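Local coordinates for N-acetyltransferase domain-containing protein (Xanthomonas campestris pv. campestris, PDB 2OZH) that is a putative acetyltransferase of the GNAT family, thought to transfer acyl groups, though its substrate is not established, at residues S12-G17 against G54-F59; R21-D26 against L72-V77. All coordinates share one frame; numbering follows the deposited sequence.

Contact 1: S12-G17 against G54-F59; sequences SLLDIG and GRQVAF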
ATOM      1  N   SER A  12      14.953 -12.554  -7.744  1.00 10.17           N
ATOM      2  CA  SER A  12      16.233 -12.791  -8.386  1.00 10.80           C
ATOM      3  C   SER A  12      16.139 -13.070  -9.885  1.00 10.91           C
ATOM      4  O   SER A  12      17.135 -12.879 -10.595  1.00 12.00           O
ATOM      5  CB  SER A  12      17.018 -13.907  -7.696  1.00 11.62           C
ATOM      6  OG  SER A  12      16.411 -15.163  -7.914  1.00 14.05           O
ATOM      7  N   LEU A  13      14.994 -13.542 -10.354  1.00 10.71           N
ATOM      8  CA  LEU A  13      14.768 -13.793 -11.778  1.00  9.17           C
ATOM      9  C   LEU A  13      14.414 -12.525 -12.551  1.00 10.68           C
ATOM     10  O   LEU A  13      14.555 -12.507 -13.773  1.00 10.52           O
ATOM     11  CB  LEU A  13      13.636 -14.785 -11.967  1.00 10.78           C
ATOM     12  CG  LEU A  13      14.030 -16.213 -11.615  1.00 11.14           C
ATOM     13  CD1 LEU A  13      12.800 -17.059 -11.294  1.00 12.70           C
ATOM     14  CD2 LEU A  13      14.805 -16.842 -12.742  1.00 11.63           C
ATOM     15  N   LEU A  14      13.999 -11.454 -11.879  1.00 10.56           N
ATOM     16  CA  LEU A  14      13.566 -10.254 -12.603  1.00 10.58           C
ATOM     17  C   LEU A  14      14.703  -9.634 -13.397  1.00 10.68           C
ATOM     18  O   LEU A  14      15.860  -9.613 -12.940  1.00 11.24           O
ATOM     19  CB  LEU A  14      13.012  -9.223 -11.627  1.00 10.60           C
ATOM     20  CG  LEU A  14      11.746  -9.620 -10.863  1.00 12.18           C
ATOM     21  CD1 LEU A  14      11.466  -8.584  -9.790  1.00 10.88           C
ATOM     22  CD2 LEU A  14      10.554  -9.779 -11.792  1.00 10.90           C
ATOM     23  N   ASP A  15      14.354  -9.071 -14.542  1.00 10.22           N
ATOM     24  CA  ASP A  15      15.280  -8.306 -15.375  1.00  9.81           C
ATOM     25  C   ASP A  15      15.069  -6.846 -14.990  1.00 10.13           C
ATOM     26  O   ASP A  15      14.194  -6.165 -15.513  1.00 10.37           O
ATOM     27  CB  ASP A  15      14.991  -8.587 -16.846  1.00  9.75           C
ATOM     28  CG  ASP A  15      15.953  -7.894 -17.806  1.00 10.20           C
ATOM     29  OD1 ASP A  15      16.593  -6.901 -17.387  1.00 11.15           O
ATOM     30  OD2 ASP A  15      16.006  -8.339 -18.981  1.00 11.32           O
ATOM     31  N   ILE A  16      15.844  -6.366 -14.021  1.00 10.51           N
ATOM     32  CA  ILE A  16      15.642  -5.046 -13.456  1.00 10.45           C
ATOM     33  C   ILE A  16      15.842  -3.982 -14.517  1.00 10.75           C
ATOM     34  O   ILE A  16      15.098  -2.999 -14.542  1.00 11.29           O
ATOM     35  CB  ILE A  16      16.576  -4.809 -12.228  1.00 12.14           C
ATOM     36  CG1 ILE A  16      16.400  -5.905 -11.163  1.00 14.07           C
ATOM     37  CG2 ILE A  16      16.354  -3.429 -11.657  1.00 14.71           C
ATOM     38  CD1 ILE A  16      15.049  -5.968 -10.513  1.00 14.88           C
ATOM     39  N   GLY A  17      16.828  -4.149 -15.391  1.00 11.03           N
ATOM     40  CA  GLY A  17      17.056  -3.148 -16.428  1.00 10.30           C
ATOM     41  C   GLY A  17      15.885  -3.041 -17.362  1.00 11.44           C
ATOM     42  O   GLY A  17      15.498  -1.939 -17.772  1.00 11.58           O
ATOM     43  N   GLY A  54      13.497 -17.678 -21.465  1.00 11.63           N
ATOM     44  CA  GLY A  54      14.633 -17.074 -20.819  1.00 11.22           C
ATOM     45  C   GLY A  54      14.624 -15.574 -20.697  1.00 11.27           C
ATOM     46  O   GLY A  54      15.595 -14.978 -20.227  1.00 11.53           O
ATOM     47  N   ARG A  55      13.547 -14.940 -21.206  1.00 11.62           N
ATOM     48  CA  ARG A  55      13.425 -13.504 -21.220  1.00 12.13           C
ATOM     49  C   ARG A  55      12.174 -13.103 -20.443  1.00 10.22           C
ATOM     50  O   ARG A  55      11.153 -13.779 -20.536  1.00 11.56           O
ATOM     51  CB  ARG A  55      13.252 -12.999 -22.650  1.00 13.64           C
ATOM     52  CG  ARG A  55      14.541 -12.724 -23.423  1.00 19.49           C
ATOM     53  CD  ARG A  55      15.422 -13.870 -23.634  1.00 26.25           C
ATOM     54  NE  ARG A  55      14.865 -15.019 -24.351  1.00 22.82           N
ATOM     55  CZ  ARG A  55      14.852 -15.209 -25.672  1.00 20.59           C
ATOM     56  NH1 ARG A  55      15.373 -14.312 -26.508  1.00 28.85           N
ATOM     57  NH2 ARG A  55      14.399 -16.352 -26.132  1.00 17.50           N
ATOM     58  N   GLN A  56      12.255 -11.983 -19.744  1.00 10.90           N
ATOM     59  CA  GLN A  56      11.067 -11.424 -19.090  1.00  9.98           C
ATOM     60  C   GLN A  56      10.200 -10.731 -20.140  1.00 11.43           C
ATOM     61  O   GLN A  56      10.679  -9.952 -20.953  1.00 12.96           O
ATOM     62  CB  GLN A  56      11.453 -10.455 -18.001  1.00 10.13           C
ATOM     63  CG  GLN A  56      10.233 -10.030 -17.170  1.00 10.89           C
ATOM     64  CD  GLN A  56      10.533  -9.259 -15.946  1.00 11.75           C
ATOM     65  OE1 GLN A  56      11.672  -9.152 -15.516  1.00 11.94           O
ATOM     66  NE2 GLN A  56       9.465  -8.759 -15.302  1.00 11.09           N
ATOM     67  N   VAL A  57       8.898 -11.022 -20.066  1.00 11.09           N
ATOM     68  CA  VAL A  57       7.908 -10.476 -20.993  1.00 11.34           C
ATOM     69  C   VAL A  57       6.801  -9.690 -20.302  1.00 11.20           C
ATOM     70  O   VAL A  57       6.045  -8.990 -20.984  1.00 10.85           O
ATOM     71  CB  VAL A  57       7.264 -11.590 -21.834  1.00 12.06           C
ATOM     72  CG1 VAL A  57       8.367 -12.330 -22.631  1.00 14.10           C
ATOM     73  CG2 VAL A  57       6.447 -12.538 -21.028  1.00 13.95           C
ATOM     74  N   ALA A  58       6.670  -9.788 -18.976  1.00 10.39           N
ATOM     75  CA  ALA A  58       5.539  -9.145 -18.296  1.00 10.65           C
ATOM     76  C   ALA A  58       5.897  -8.953 -16.844  1.00 10.29           C
ATOM     77  O   ALA A  58       6.815  -9.595 -16.317  1.00 10.68           O
ATOM     78  CB  ALA A  58       4.285  -9.997 -18.419  1.00 11.26           C
ATOM     79  N   PHE A  59       5.144  -8.081 -16.161  1.00 10.20           N
ATOM     80  CA  PHE A  59       5.409  -7.723 -14.778  1.00  9.70           C
ATOM     81  C   PHE A  59       4.138  -7.225 -14.118  1.00  9.99           C
ATOM     82  O   PHE A  59       3.283  -6.635 -14.764  1.00 11.18           O
ATOM     83  CB  PHE A  59       6.413  -6.557 -14.773  1.00 10.94           C
ATOM     84  CG  PHE A  59       6.980  -6.166 -13.411  1.00  9.92           C
ATOM     85  CD1 PHE A  59       7.686  -7.071 -12.641  1.00  9.77           C
ATOM     86  CD2 PHE A  59       6.814  -4.889 -12.919  1.00 10.47           C
ATOM     87  CE1 PHE A  59       8.230  -6.697 -11.420  1.00  9.87           C
ATOM     88  CE2 PHE A  59       7.361  -4.510 -11.742  1.00 11.70           C
ATOM     89  CZ  PHE A  59       8.091  -5.383 -10.990  1.00 10.33           C
TER
HETATM   90  O   HOH W   1      14.796 -10.577 -19.939  1.00 12.17           O
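Two flat groups of strand 55-64, the Phe59 ring and the Gln56 side-chain amide, receive the same methyl of Leu14. CD2 of Leu14 meets the ring at its edge, close to its plane, 3.9 Å from Phe59 CE1, and the two side chains cross at about a right angle. The same methyl lies 3.8 Å from NE2 of Gln56, so the amide has an apolar neighbour beside its polar bonds.

Those bonds fix how the amide is turned. Gln56 is fully extended, CG anti to the backbone N (chi1 -171°), and its OE1 takes the backbone N of Asp15 at 2.9 Å in a nearly straight bond (173° at the hydrogen). The donor lies nearly along the C=O axis of the amide. At the other end of the amide, NE2 donates to the backbone O of Ala58 at 3.0 Å, in the amide's own plane but from above the carbonyl plane of Ala58. A water extends the link: it donates to OD2 of Asp15 (2.7 Å) and accepts from the backbone N of Gln56 (2.9 Å). Asp15 is the N-cap of helix 16-26, its OD1 accepting from the backbone N of Leu18.

A classic beta bulge at Val57 and Ala58, both facing Gly50, lets Gln56 and Phe59, three positions apart, reach the same side of the sheet. There they also touch Ile19 of helix 16-26, and Leu14 leans on Ile42 of helix 35-43 and Cys47 of strand 46-52, while Val57 and Ala58 pack against helix 86-96.

Contact 2: R21-D26 against L72-V77; sequences RTLSQD and LGDVFV. With EDO (1,2-ethanediol), chain E; EDO (1,2-ethanediol), chain F.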
ATOM      1  N   ARG A  21      13.753   0.379 -17.776  1.00 10.11           N
ATOM      2  CA  ARG A  21      13.571   1.042 -19.070  1.00  9.99           C
ATOM      3  C   ARG A  21      12.100   1.163 -19.419  1.00 10.59           C
ATOM      4  O   ARG A  21      11.638   2.196 -19.887  1.00 10.67           O
ATOM      5  CB  ARG A  21      14.330   0.268 -20.165  1.00  9.96           C
ATOM      6  CG  ARG A  21      15.854   0.317 -20.018  1.00 11.95           C
ATOM      7  CD  ARG A  21      16.612  -0.867 -20.803  1.00 13.39           C
ATOM      8  NE  ARG A  21      17.977  -0.918 -20.288  1.00 12.02           N
ATOM      9  CZ  ARG A  21      18.595  -1.934 -19.761  1.00 11.53           C
ATOM     10  NH1 ARG A  21      18.079  -3.175 -19.784  1.00 12.88           N
ATOM     11  NH2 ARG A  21      19.748  -1.717 -19.159  1.00 13.34           N
ATOM     12  N   THR A  22      11.360   0.080 -19.207  1.00 10.58           N
ATOM     13  CA  THR A  22       9.932   0.046 -19.543  1.00 10.08           C
ATOM     14  C   THR A  22       9.164   1.067 -18.740  1.00 11.21           C
ATOM     15  O   THR A  22       8.392   1.870 -19.287  1.00 11.47           O
ATOM     16  CB  THR A  22       9.367  -1.357 -19.344  1.00 10.39           C
ATOM     17  OG1 THR A  22       9.988  -2.278 -20.259  1.00 11.01           O
ATOM     18  CG2 THR A  22       7.845  -1.375 -19.544  1.00 10.72           C
ATOM     19  N   LEU A  23       9.356   1.045 -17.431  1.00 10.63           N
ATOM     20  CA  LEU A  23       8.624   1.973 -16.567  1.00 10.57           C
ATOM     21  C   LEU A  23       9.015   3.414 -16.866  1.00 10.62           C
ATOM     22  O   LEU A  23       8.161   4.308 -16.972  1.00 12.81           O
ATOM     23  CB  LEU A  23       8.858   1.643 -15.087  1.00 11.43           C
ATOM     24  CG  LEU A  23       8.267   0.318 -14.601  1.00 12.22           C
ATOM     25  CD1 LEU A  23       8.543   0.148 -13.147  1.00 13.72           C
ATOM     26  CD2 LEU A  23       6.763   0.232 -14.866  1.00 14.41           C
ATOM     27  N   SER A  24      10.312   3.671 -17.013  1.00 11.53           N
ATOM     28  CA  SER A  24      10.830   5.018 -17.214  0.50 10.45           C
ATOM     29  C   SER A  24      10.417   5.622 -18.525  1.00 12.30           C
ATOM     30  O   SER A  24      10.191   6.828 -18.627  1.00 12.62           O
ATOM     31  CB  SER A  24      12.361   5.002 -17.184  0.50  9.38           C
ATOM     32  OG  SER A  24      12.866   6.332 -17.371  0.50  9.33           O
ATOM     33  N   GLN A  25      10.382   4.800 -19.559  1.00 12.06           N
ATOM     34  CA  GLN A  25      10.198   5.309 -20.919  1.00 12.65           C
ATOM     35  C   GLN A  25       8.848   5.046 -21.531  1.00 13.36           C
ATOM     36  O   GLN A  25       8.406   5.834 -22.391  1.00 15.21           O
ATOM     37  CB  GLN A  25      11.285   4.730 -21.820  1.00 12.53           C
ATOM     38  CG  GLN A  25      12.675   5.060 -21.353  1.00 13.65           C
ATOM     39  CD  GLN A  25      13.762   4.406 -22.145  1.00 16.06           C
ATOM     40  OE1 GLN A  25      13.626   3.263 -22.591  1.00 14.98           O
ATOM     41  NE2 GLN A  25      14.882   5.103 -22.287  1.00 13.49           N
ATOM     42  N   ASP A  26       8.194   3.950 -21.157  1.00 12.16           N
ATOM     43  CA  ASP A  26       6.975   3.524 -21.831  1.00 13.47           C
ATOM     44  C   ASP A  26       5.725   3.546 -20.965  1.00 15.79           C
ATOM     45  O   ASP A  26       4.709   2.985 -21.366  1.00 18.35           O
ATOM     46  CB  ASP A  26       7.198   2.130 -22.397  1.00 14.42           C
ATOM     47  CG  ASP A  26       8.277   2.123 -23.455  1.00 14.58           C
ATOM     48  OD1 ASP A  26       8.188   2.951 -24.401  1.00 16.21           O
ATOM     49  OD2 ASP A  26       9.249   1.336 -23.363  1.00 15.93           O
ATOM     50  N   LEU A  72      -1.863  -2.680  -6.117  1.00 10.10           N
ATOM     51  CA  LEU A  72      -1.329  -3.197  -7.370  1.00 11.00           C
ATOM     52  C   LEU A  72      -0.872  -2.053  -8.233  1.00 12.34           C
ATOM     53  O   LEU A  72      -1.579  -1.096  -8.437  1.00 12.89           O
ATOM     54  CB  LEU A  72      -2.440  -3.956  -8.092  1.00 12.28           C
ATOM     55  CG  LEU A  72      -2.114  -4.562  -9.457  1.00 13.36           C
ATOM     56  CD1 LEU A  72      -1.104  -5.710  -9.306  1.00 14.41           C
ATOM     57  CD2 LEU A  72      -3.388  -5.010 -10.185  1.00 15.51           C
ATOM     58  N   GLY A  73       0.295  -2.220  -8.840  1.00 13.04           N
ATOM     59  CA  GLY A  73       0.770  -1.279  -9.853  1.00 14.23           C
ATOM     60  C   GLY A  73       1.838  -1.882 -10.741  1.00 13.66           C
ATOM     61  O   GLY A  73       2.185  -3.051 -10.642  1.00 13.52           O
ATOM     62  N   ASP A  74       2.334  -1.043 -11.631  1.00 13.88           N
ATOM     63  CA  ASP A  74       3.433  -1.375 -12.541  1.00 12.73           C
ATOM     64  C   ASP A  74       3.116  -2.542 -13.478  1.00 14.08           C
ATOM     65  O   ASP A  74       4.018  -3.196 -13.969  1.00 14.60           O
ATOM     66  CB  ASP A  74       4.738  -1.620 -11.791  1.00 13.65           C
ATOM     67  CG  ASP A  74       5.310  -0.367 -11.146  1.00 15.30           C
ATOM     68  OD1 ASP A  74       4.978   0.755 -11.551  1.00 15.05           O
ATOM     69  OD2 ASP A  74       6.205  -0.541 -10.292  1.00 19.34           O
ATOM     70  N   VAL A  75       1.861  -2.775 -13.793  1.00 12.45           N
ATOM     71  CA  VAL A  75       1.487  -3.895 -14.659  1.00 12.29           C
ATOM     72  C   VAL A  75       1.845  -3.583 -16.081  1.00 11.91           C
ATOM     73  O   VAL A  75       1.467  -2.522 -16.642  1.00 13.85           O
ATOM     74  CB  VAL A  75      -0.019  -4.207 -14.537  1.00 14.18           C
ATOM     75  CG1 VAL A  75      -0.435  -5.289 -15.539  1.00 18.27           C
ATOM     76  CG2 VAL A  75      -0.375  -4.629 -13.115  1.00 15.09           C
ATOM     77  N   PHE A  76       2.585  -4.496 -16.727  1.00 10.93           N
ATOM     78  CA  PHE A  76       2.831  -4.355 -18.133  1.00 11.13           C
ATOM     79  C   PHE A  76       3.102  -5.719 -18.778  1.00 10.46           C
ATOM     80  O   PHE A  76       3.538  -6.663 -18.131  1.00 10.25           O
ATOM     81  CB  PHE A  76       3.989  -3.377 -18.436  1.00 12.74           C
ATOM     82  CG  PHE A  76       5.385  -3.854 -18.049  1.00 12.17           C
ATOM     83  CD1 PHE A  76       6.070  -4.756 -18.837  1.00 11.97           C
ATOM     84  CD2 PHE A  76       6.043  -3.332 -16.954  1.00 12.27           C
ATOM     85  CE1 PHE A  76       7.389  -5.160 -18.535  1.00 12.90           C
ATOM     86  CE2 PHE A  76       7.329  -3.730 -16.640  1.00 11.83           C
ATOM     87  CZ  PHE A  76       7.988  -4.641 -17.401  1.00 12.38           C
ATOM     88  N   VAL A  77       2.861  -5.737 -20.094  1.00 11.01           N
ATOM     89  CA  VAL A  77       3.279  -6.807 -21.002  0.50 10.71           C
ATOM     90  C   VAL A  77       3.982  -6.132 -22.160  1.00 11.43           C
ATOM     91  O   VAL A  77       3.468  -5.153 -22.685  1.00 13.07           O
ATOM     92  CB  VAL A  77       2.080  -7.633 -21.490  0.50 10.70           C
ATOM     93  CG1 VAL A  77       2.509  -8.646 -22.521  0.50 11.28           C
ATOM     94  CG2 VAL A  77       1.391  -8.316 -20.320  0.50  9.13           C
TER
HETATM   95  C1  EDO E 301      -1.990  -1.798 -12.564  1.00 25.84           C
HETATM   96  O1  EDO E 301      -0.680  -1.257 -12.827  1.00 23.53           O
HETATM   97  C2  EDO E 301      -2.952  -0.726 -12.140  1.00 27.34           C
HETATM   98  O2  EDO E 301      -3.275   0.143 -13.230  1.00 31.43           O
HETATM   99  C1  EDO F 302       4.094  -1.165 -21.876  1.00 34.08           C
HETATM  100  O1  EDO F 302       4.298  -0.278 -20.789  1.00 38.97           O
HETATM  101  C2  EDO F 302       5.280  -2.095 -22.075  1.00 32.12           C
HETATM  102  O2  EDO F 302       6.099  -1.689 -23.197  1.00 24.21           O
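The carboxylate of Asp74 is gripped at both oxygens, OD2 in a salt bridge with Arg61 NE and OD1 in a hydrogen bond from Trp29 NE1, while Leu23 of helix 16-26 lies against it. The two methyls of Leu23 divide the group between them: CD1 comes 3.8 Å from Asp74 OD2 and CD2 an equal 3.8 Å from Asp74 OD1, the side chains crossing roughly at right angles. With its rotation fixed by two partners, the carboxylate becomes a flat wall for the leucine.

Asp74 has left-handed backbone angles, which interrupt the regular strand and are consistent with the bulge that GNAT enzymes typically carry in the corresponding strand. Just after it, Val75 N donates to O1 of an ethanediol (chain E) at 3.1 Å; this molecule probably came from the crystallisation liquor.

Thr22, the residue just before Leu23, makes the contact with the aromatic ring. Its CG2 stands 3.6 Å from the centroid of the Phe76 ring and only 5° off the normal, a CH-pi contact squarely over one face. The methyl is placed there because CG2 is anti to the backbone N, which leaves OG1 to bond Leu18 O within the helix. CD2 of Leu23 approaches the same ring obliquely, 4.2 Å from Phe76 CD2. A second ethanediol (chain F) lies alongside, its C2 3.7 Å from Thr22 CG2 and its O1 weakly bonded to Asp26 O.

In the fold
From the N terminus, the chain reaches residues 12-17 and enters helix 16-26, whose later turns give residues 21-26. It then runs through helix 35-43 and strand 46-52 to 54-59, where contact 1 closes a loop with 36 residues between its segments. One hairpin further on, 72-77 returns to the helix and contact 2 closes a second loop of 45 residues. The segments alternate, so the loops cross. Together they fasten the lead-in to helix 16-26 and its later turns to neighbouring antiparallel strands of one sheet, and the contacts meet directly where Phe59 N probably bonds Phe76 O at 2.9 Å.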